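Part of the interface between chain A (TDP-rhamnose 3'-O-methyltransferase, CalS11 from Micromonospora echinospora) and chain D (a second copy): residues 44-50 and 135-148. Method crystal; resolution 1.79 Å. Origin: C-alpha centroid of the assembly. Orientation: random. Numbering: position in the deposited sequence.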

ATOM      1  N   LEU A  44      35.464  14.671  10.539  1.00 23.07           N
ATOM      2  CA  LEU A  44      34.985  15.903   9.929  1.00 20.16           C
ATOM      3  C   LEU A  44      33.578  16.292  10.389  1.00 20.36           C
ATOM      4  O   LEU A  44      33.282  17.499  10.385  1.00 21.19           O
ATOM      5  CB  LEU A  44      35.035  15.768   8.400  1.00 20.18           C
ATOM      6  CG  LEU A  44      36.425  15.458   7.856  1.00 20.90           C
ATOM      7  CD1 LEU A  44      36.343  15.105   6.370  1.00 23.72           C
ATOM      8  CD2 LEU A  44      37.370  16.634   8.076  1.00 24.55           C
ATOM      9  N   PRO A  45      32.692  15.376  10.787  1.00 19.36           N
ATOM     10  CA  PRO A  45      31.396  15.822  11.331  1.00 20.72           C
ATOM     11  C   PRO A  45      31.506  16.707  12.550  1.00 23.50           C
ATOM     12  O   PRO A  45      30.533  17.402  12.859  1.00 22.00           O
ATOM     13  CB  PRO A  45      30.666  14.504  11.655  1.00 23.45           C
ATOM     14  CG  PRO A  45      31.231  13.522  10.639  1.00 21.77           C
ATOM     15  CD  PRO A  45      32.715  13.924  10.549  1.00 22.15           C
ATOM     16  N   LEU A  46      32.647  16.726  13.257  1.00 22.13           N
ATOM     17  CA  LEU A  46      32.788  17.664  14.362  1.00 20.25           C
ATOM     18  C   LEU A  46      32.650  19.099  13.882  1.00 22.54           C
ATOM     19  O   LEU A  46      32.154  19.960  14.624  1.00 25.62           O
ATOM     20  CB  LEU A  46      34.131  17.477  15.070  1.00 21.85           C
ATOM     21  CG  LEU A  46      34.301  16.238  15.936  1.00 31.08           C
ATOM     22  CD1 LEU A  46      35.726  16.221  16.430  1.00 31.66           C
ATOM     23  CD2 LEU A  46      33.334  16.241  17.087  1.00 28.05           C
ATOM     24  N   PHE A  47      33.015  19.356  12.637  1.00 21.51           N
ATOM     25  CA  PHE A  47      33.122  20.713  12.100  1.00 22.41           C
ATOM     26  C   PHE A  47      32.089  21.015  11.019  1.00 24.10           C
ATOM     27  O   PHE A  47      32.111  22.118  10.450  1.00 23.39           O
ATOM     28  CB  PHE A  47      34.547  20.916  11.574  1.00 26.38           C
ATOM     29  CG  PHE A  47      35.619  20.411  12.548  1.00 24.67           C
ATOM     30  CD1 PHE A  47      35.908  21.104  13.704  1.00 27.87           C
ATOM     31  CD2 PHE A  47      36.297  19.226  12.310  1.00 25.64           C
ATOM     32  CE1 PHE A  47      36.854  20.630  14.588  1.00 25.35           C
ATOM     33  CE2 PHE A  47      37.242  18.755  13.201  1.00 27.00           C
ATOM     34  CZ  PHE A  47      37.520  19.461  14.332  1.00 28.45           C
ATOM     35  N   LEU A  48      31.187  20.076  10.753  1.00 20.50           N
ATOM     36  CA  LEU A  48      30.149  20.158   9.721  1.00 19.20           C
ATOM     37  C   LEU A  48      28.841  20.610  10.359  1.00 19.70           C
ATOM     38  O   LEU A  48      28.096  19.795  10.908  1.00 21.95           O
ATOM     39  CB  LEU A  48      29.966  18.792   9.064  1.00 21.33           C
ATOM     40  CG  LEU A  48      28.989  18.661   7.872  1.00 22.86           C
ATOM     41  CD1 LEU A  48      29.565  19.335   6.663  1.00 25.80           C
ATOM     42  CD2 LEU A  48      28.692  17.216   7.565  1.00 26.14           C
ATOM     43  N   ARG A  49      28.545  21.906  10.264  1.00 18.79           N
ATOM     44  CA  ARG A  49      27.360  22.476  10.910  1.00 19.10           C
ATOM     45  C   ARG A  49      26.095  22.174  10.115  1.00 19.62           C
ATOM     46  O   ARG A  49      26.145  21.764   8.962  1.00 18.70           O
ATOM     47  CB  ARG A  49      27.520  23.985  11.056  1.00 19.36           C
ATOM     48  CG  ARG A  49      27.525  24.713   9.706  1.00 21.73           C
ATOM     49  CD  ARG A  49      27.956  26.149   9.897  1.00 24.32           C
ATOM     50  NE  ARG A  49      27.800  26.900   8.675  1.00 23.22           N
ATOM     51  CZ  ARG A  49      28.701  26.959   7.702  1.00 28.71           C
ATOM     52  NH1 ARG A  49      29.841  26.289   7.798  1.00 27.82           N
ATOM     53  NH2 ARG A  49      28.444  27.682   6.614  1.00 29.63           N
ATOM     54  N   ARG A  50      24.935  22.425  10.752  1.00 18.44           N
ATOM     55  CA  ARG A  50      23.624  22.138  10.177  1.00 17.47           C
ATOM     56  C   ARG A  50      23.525  22.529   8.715  1.00 17.29           C
ATOM     57  O   ARG A  50      23.099  21.735   7.875  1.00 16.87           O
ATOM     58  CB  ARG A  50      22.540  22.885  10.976  1.00 17.69           C
ATOM     59  CG  ARG A  50      21.113  22.747  10.395  1.00 17.09           C
ATOM     60  CD  ARG A  50      20.157  23.809  10.995  1.00 21.22           C
ATOM     61  NE  ARG A  50      20.618  25.178  10.739  1.00 23.34           N
ATOM     62  CZ  ARG A  50      20.500  25.805   9.571  1.00 18.07           C
ATOM     63  NH1 ARG A  50      19.932  25.216   8.545  1.00 21.23           N
ATOM     64  NH2 ARG A  50      20.968  27.039   9.422  1.00 24.09           N
TER
ATOM     65  N   GLY D 135      42.587  17.268  28.738  1.00 91.19           N
ATOM     66  CA  GLY D 135      41.655  18.352  28.479  1.00 58.29           C
ATOM     67  C   GLY D 135      40.849  18.177  27.208  1.00 39.35           C
ATOM     68  O   GLY D 135      40.250  19.143  26.720  1.00 31.13           O
ATOM     69  N   TYR D 136      40.831  16.971  26.648  1.00 27.32           N
ATOM     70  CA  TYR D 136      40.051  16.740  25.435  1.00 30.23           C
ATOM     71  C   TYR D 136      38.570  16.983  25.651  1.00 32.18           C
ATOM     72  O   TYR D 136      37.938  17.585  24.767  1.00 29.92           O
ATOM     73  CB  TYR D 136      40.263  15.316  24.894  1.00 28.13           C
ATOM     74  CG  TYR D 136      39.693  15.247  23.521  1.00 29.15           C
ATOM     75  CD1 TYR D 136      40.342  15.878  22.471  1.00 30.36           C
ATOM     76  CD2 TYR D 136      38.460  14.646  23.277  1.00 27.54           C
ATOM     77  CE1 TYR D 136      39.812  15.883  21.214  1.00 32.02           C
ATOM     78  CE2 TYR D 136      37.917  14.640  22.007  1.00 27.05           C
ATOM     79  CZ  TYR D 136      38.592  15.260  20.984  1.00 31.37           C
ATOM     80  OH  TYR D 136      38.063  15.275  19.727  1.00 27.26           O
ATOM     81  N   PRO D 137      37.954  16.542  26.749  1.00 29.49           N
ATOM     82  CA  PRO D 137      36.531  16.839  26.943  1.00 32.52           C
ATOM     83  C   PRO D 137      36.205  18.325  26.868  1.00 36.72           C
ATOM     84  O   PRO D 137      35.134  18.676  26.374  1.00 30.69           O
ATOM     85  CB  PRO D 137      36.256  16.273  28.344  1.00 33.13           C
ATOM     86  CG  PRO D 137      37.251  15.261  28.544  1.00 33.93           C
ATOM     87  CD  PRO D 137      38.495  15.792  27.892  1.00 33.23           C
ATOM     88  N   ALA D 138      37.080  19.212  27.358  1.00 30.34           N
ATOM     89  CA  ALA D 138      36.789  20.644  27.242  1.00 30.17           C
ATOM     90  C   ALA D 138      36.821  21.104  25.786  1.00 31.40           C
ATOM     91  O   ALA D 138      36.055  21.993  25.394  1.00 34.11           O
ATOM     92  CB  ALA D 138      37.777  21.459  28.074  1.00 34.34           C
ATOM     93  N   TYR D 139      37.738  20.557  24.988  1.00 29.11           N
ATOM     94  CA  TYR D 139      37.741  20.840  23.557  1.00 26.26           C
ATOM     95  C   TYR D 139      36.458  20.354  22.908  1.00 26.43           C
ATOM     96  O   TYR D 139      35.819  21.083  22.138  1.00 26.69           O
ATOM     97  CB  TYR D 139      38.967  20.191  22.896  1.00 30.00           C
ATOM     98  CG  TYR D 139      38.953  20.214  21.368  1.00 25.85           C
ATOM     99  CD1 TYR D 139      39.260  21.383  20.665  1.00 29.70           C
ATOM    100  CD2 TYR D 139      38.615  19.077  20.636  1.00 28.35           C
ATOM    101  CE1 TYR D 139      39.241  21.407  19.271  1.00 32.22           C
ATOM    102  CE2 TYR D 139      38.613  19.096  19.244  1.00 26.64           C
ATOM    103  CZ  TYR D 139      38.920  20.270  18.573  1.00 27.19           C
ATOM    104  OH  TYR D 139      38.919  20.299  17.184  1.00 30.60           O
ATOM    105  N   LEU D 140      36.073  19.112  23.185  1.00 26.16           N
ATOM    106  CA  LEU D 140      34.867  18.564  22.582  1.00 28.87           C
ATOM    107  C   LEU D 140      33.645  19.377  22.978  1.00 25.84           C
ATOM    108  O   LEU D 140      32.744  19.593  22.162  1.00 25.90           O
ATOM    109  CB  LEU D 140      34.719  17.103  22.976  1.00 23.11           C
ATOM    110  CG  LEU D 140      33.552  16.328  22.413  1.00 24.91           C
ATOM    111  CD1 LEU D 140      33.503  16.472  20.888  1.00 24.41           C
ATOM    112  CD2 LEU D 140      33.689  14.892  22.842  1.00 26.76           C
ATOM    113  N   LYS D 141      33.611  19.870  24.209  1.00 26.85           N
ATOM    114  CA  LYS D 141      32.499  20.723  24.628  1.00 26.99           C
ATOM    115  C   LYS D 141      32.499  22.044  23.864  1.00 25.58           C
ATOM    116  O   LYS D 141      31.436  22.536  23.460  1.00 24.30           O
ATOM    117  CB  LYS D 141      32.574  20.965  26.136  1.00 36.44           C
ATOM    118  CG  LYS D 141      31.457  21.818  26.709  1.00 43.69           C
ATOM    119  CD  LYS D 141      30.117  21.171  26.496  1.00 61.65           C
ATOM    120  CE  LYS D 141      29.094  21.672  27.500  1.00 74.55           C
ATOM    121  NZ  LYS D 141      27.705  21.566  26.991  1.00 76.10           N
ATOM    122  N   GLU D 142      33.679  22.632  23.635  1.00 23.28           N
ATOM    123  CA  GLU D 142      33.733  23.832  22.809  1.00 22.97           C
ATOM    124  C   GLU D 142      33.164  23.572  21.419  1.00 21.22           C
ATOM    125  O   GLU D 142      32.464  24.420  20.867  1.00 24.27           O
ATOM    126  CB  GLU D 142      35.169  24.340  22.684  1.00 29.48           C
ATOM    127  CG  GLU D 142      35.550  25.336  23.734  1.00 54.14           C
ATOM    128  CD  GLU D 142      36.921  25.909  23.470  1.00 58.16           C
ATOM    129  OE1 GLU D 142      37.914  25.303  23.922  1.00 70.22           O
ATOM    130  OE2 GLU D 142      36.998  26.937  22.771  1.00 50.97           O
ATOM    131  N   VAL D 143      33.480  22.417  20.823  1.00 22.92           N
ATOM    132  CA  VAL D 143      32.944  22.099  19.499  1.00 21.97           C
ATOM    133  C   VAL D 143      31.418  22.049  19.544  1.00 19.66           C
ATOM    134  O   VAL D 143      30.732  22.642  18.705  1.00 21.54           O
ATOM    135  CB  VAL D 143      33.547  20.780  18.980  1.00 25.17           C
ATOM    136  CG1 VAL D 143      32.756  20.241  17.781  1.00 27.19           C
ATOM    137  CG2 VAL D 143      35.053  20.954  18.608  1.00 28.01           C
ATOM    138  N   LEU D 144      30.862  21.320  20.509  1.00 25.17           N
ATOM    139  CA  LEU D 144      29.408  21.176  20.580  1.00 22.46           C
ATOM    140  C   LEU D 144      28.731  22.512  20.885  1.00 26.18           C
ATOM    141  O   LEU D 144      27.674  22.818  20.315  1.00 24.52           O
ATOM    142  CB  LEU D 144      29.033  20.122  21.618  1.00 22.88           C
ATOM    143  CG  LEU D 144      29.519  18.724  21.255  1.00 20.72           C
ATOM    144  CD1 LEU D 144      29.368  17.763  22.428  1.00 26.37           C
ATOM    145  CD2 LEU D 144      28.781  18.165  20.036  1.00 26.50           C
ATOM    146  N   ASP D 145      29.340  23.334  21.751  1.00 24.75           N
ATOM    147  CA  ASP D 145      28.807  24.675  21.997  1.00 24.84           C
ATOM    148  C   ASP D 145      28.828  25.508  20.728  1.00 26.24           C
ATOM    149  O   ASP D 145      27.969  26.380  20.543  1.00 25.66           O
ATOM    150  CB  ASP D 145      29.599  25.436  23.084  1.00 26.03           C
ATOM    151  CG  ASP D 145      29.402  24.875  24.497  1.00 34.37           C
ATOM    152  OD1 ASP D 145      28.526  24.034  24.706  1.00 34.40           O
ATOM    153  OD2 ASP D 145      30.143  25.309  25.409  1.00 36.95           O
ATOM    154  N   ALA D 146      29.820  25.288  19.860  1.00 27.17           N
ATOM    155  CA  ALA D 146      29.882  26.068  18.625  1.00 24.92           C
ATOM    156  C   ALA D 146      28.693  25.754  17.718  1.00 25.20           C
ATOM    157  O   ALA D 146      28.139  26.662  17.088  1.00 24.49           O
ATOM    158  CB  ALA D 146      31.205  25.827  17.895  1.00 27.30           C
ATOM    159  N   HIS D 147      28.288  24.478  17.638  1.00 21.36           N
ATOM    160  CA  HIS D 147      27.049  24.117  16.938  1.00 23.56           C
ATOM    161  C   HIS D 147      25.837  24.737  17.619  1.00 26.63           C
ATOM    162  O   HIS D 147      24.952  25.299  16.967  1.00 22.86           O
ATOM    163  CB  HIS D 147      26.864  22.598  16.888  1.00 23.85           C
ATOM    164  CG  HIS D 147      27.840  21.880  15.998  1.00 24.94           C
ATOM    165  ND1 HIS D 147      27.521  21.468  14.717  1.00 19.21           N
ATOM    166  CD2 HIS D 147      29.102  21.447  16.231  1.00 28.41           C
ATOM    167  CE1 HIS D 147      28.568  20.856  14.186  1.00 25.60           C
ATOM    168  NE2 HIS D 147      29.532  20.808  15.093  1.00 23.67           N
ATOM    169  N   GLU D 148      25.779  24.651  18.931  1.00 23.16           N
ATOM    170  CA  GLU D 148      24.587  25.088  19.637  1.00 24.10           C
ATOM    171  C   GLU D 148      24.399  26.606  19.627  1.00 25.99           C
ATOM    172  O   GLU D 148      23.271  27.076  19.793  1.00 28.43           O
ATOM    173  CB  GLU D 148      24.640  24.545  21.072  1.00 24.29           C
ATOM    174  CG  GLU D 148      24.308  23.032  21.105  1.00 22.94           C
ATOM    175  CD  GLU D 148      24.407  22.432  22.486  1.00 31.47           C
ATOM    176  OE1 GLU D 148      24.760  23.163  23.441  1.00 28.20           O
ATOM    177  OE2 GLU D 148      24.137  21.217  22.624  1.00 28.69           O
TER
HETATM  178  O   HOH W   1      25.165  22.768  13.542  1.00 20.36           O

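The polar link between these two stretches runs from an imidazole to a backbone carbonyl: D:His147 NE2 donates to A:Leu46 O at 2.8 Å, with an N-H...O angle of 167°. The short distance and nearly linear angle identify a well-formed hydrogen bond, and the acceptor lies near the plane of the ring, where a ring N-H points. Donation fixes a proton on NE2. The other ring nitrogen is engaged too: water 1 lies 2.9 Å from D:His147 ND1 and accepts from the backbone, 2.8 Å from A:Arg50 N. The imidazole thus reaches the chain A backbone at two places, once directly and once through water.

Between these anchors, D:His147 CE1 lies 3.5 Å from A:Leu48 O, again at the ring edge, and 3.8 Å from A:Arg49 CA. The histidine's CA-to-CB bond points sideways, but with chi1 at -69° (m) and chi2 at -100°, the end of the side chain comes nearer the chain A stretch. The CA-to-CB bond of A:Arg49 points sideways and the end of its side chain leads away; its guanidinium is hydrogen-bonded elsewhere in the structure.

One helical turn earlier, the CA-to-CB bond of D:Val143 points toward the chain A stretch. Its CG1 approaches A:Leu46 O to 3.2 Å, a tight van der Waals contact beside the hydrogen-bonded carbonyl, and lies 4.1 Å from A:Leu46 CD2. That same methyl, A:Leu46 CD2, packs 3.8 Å from D:Leu140 CD1, so a single leucine branch touches both D:Leu140 and D:Val143. A:Leu46 loses 93 Å² to the other stretch, the largest share of any residue here.

A:Phe47 starts away from the helix, yet its ring end returns: CZ comes within 3.3 Å of D:Tyr139 OH, which sits at the ring edge near its plane. D:Val143 CG2 is a looser neighbour, 4.4 Å from A:Phe47 CE1. The tyrosine hydroxyl is hydrogen-bonded elsewhere in the structure.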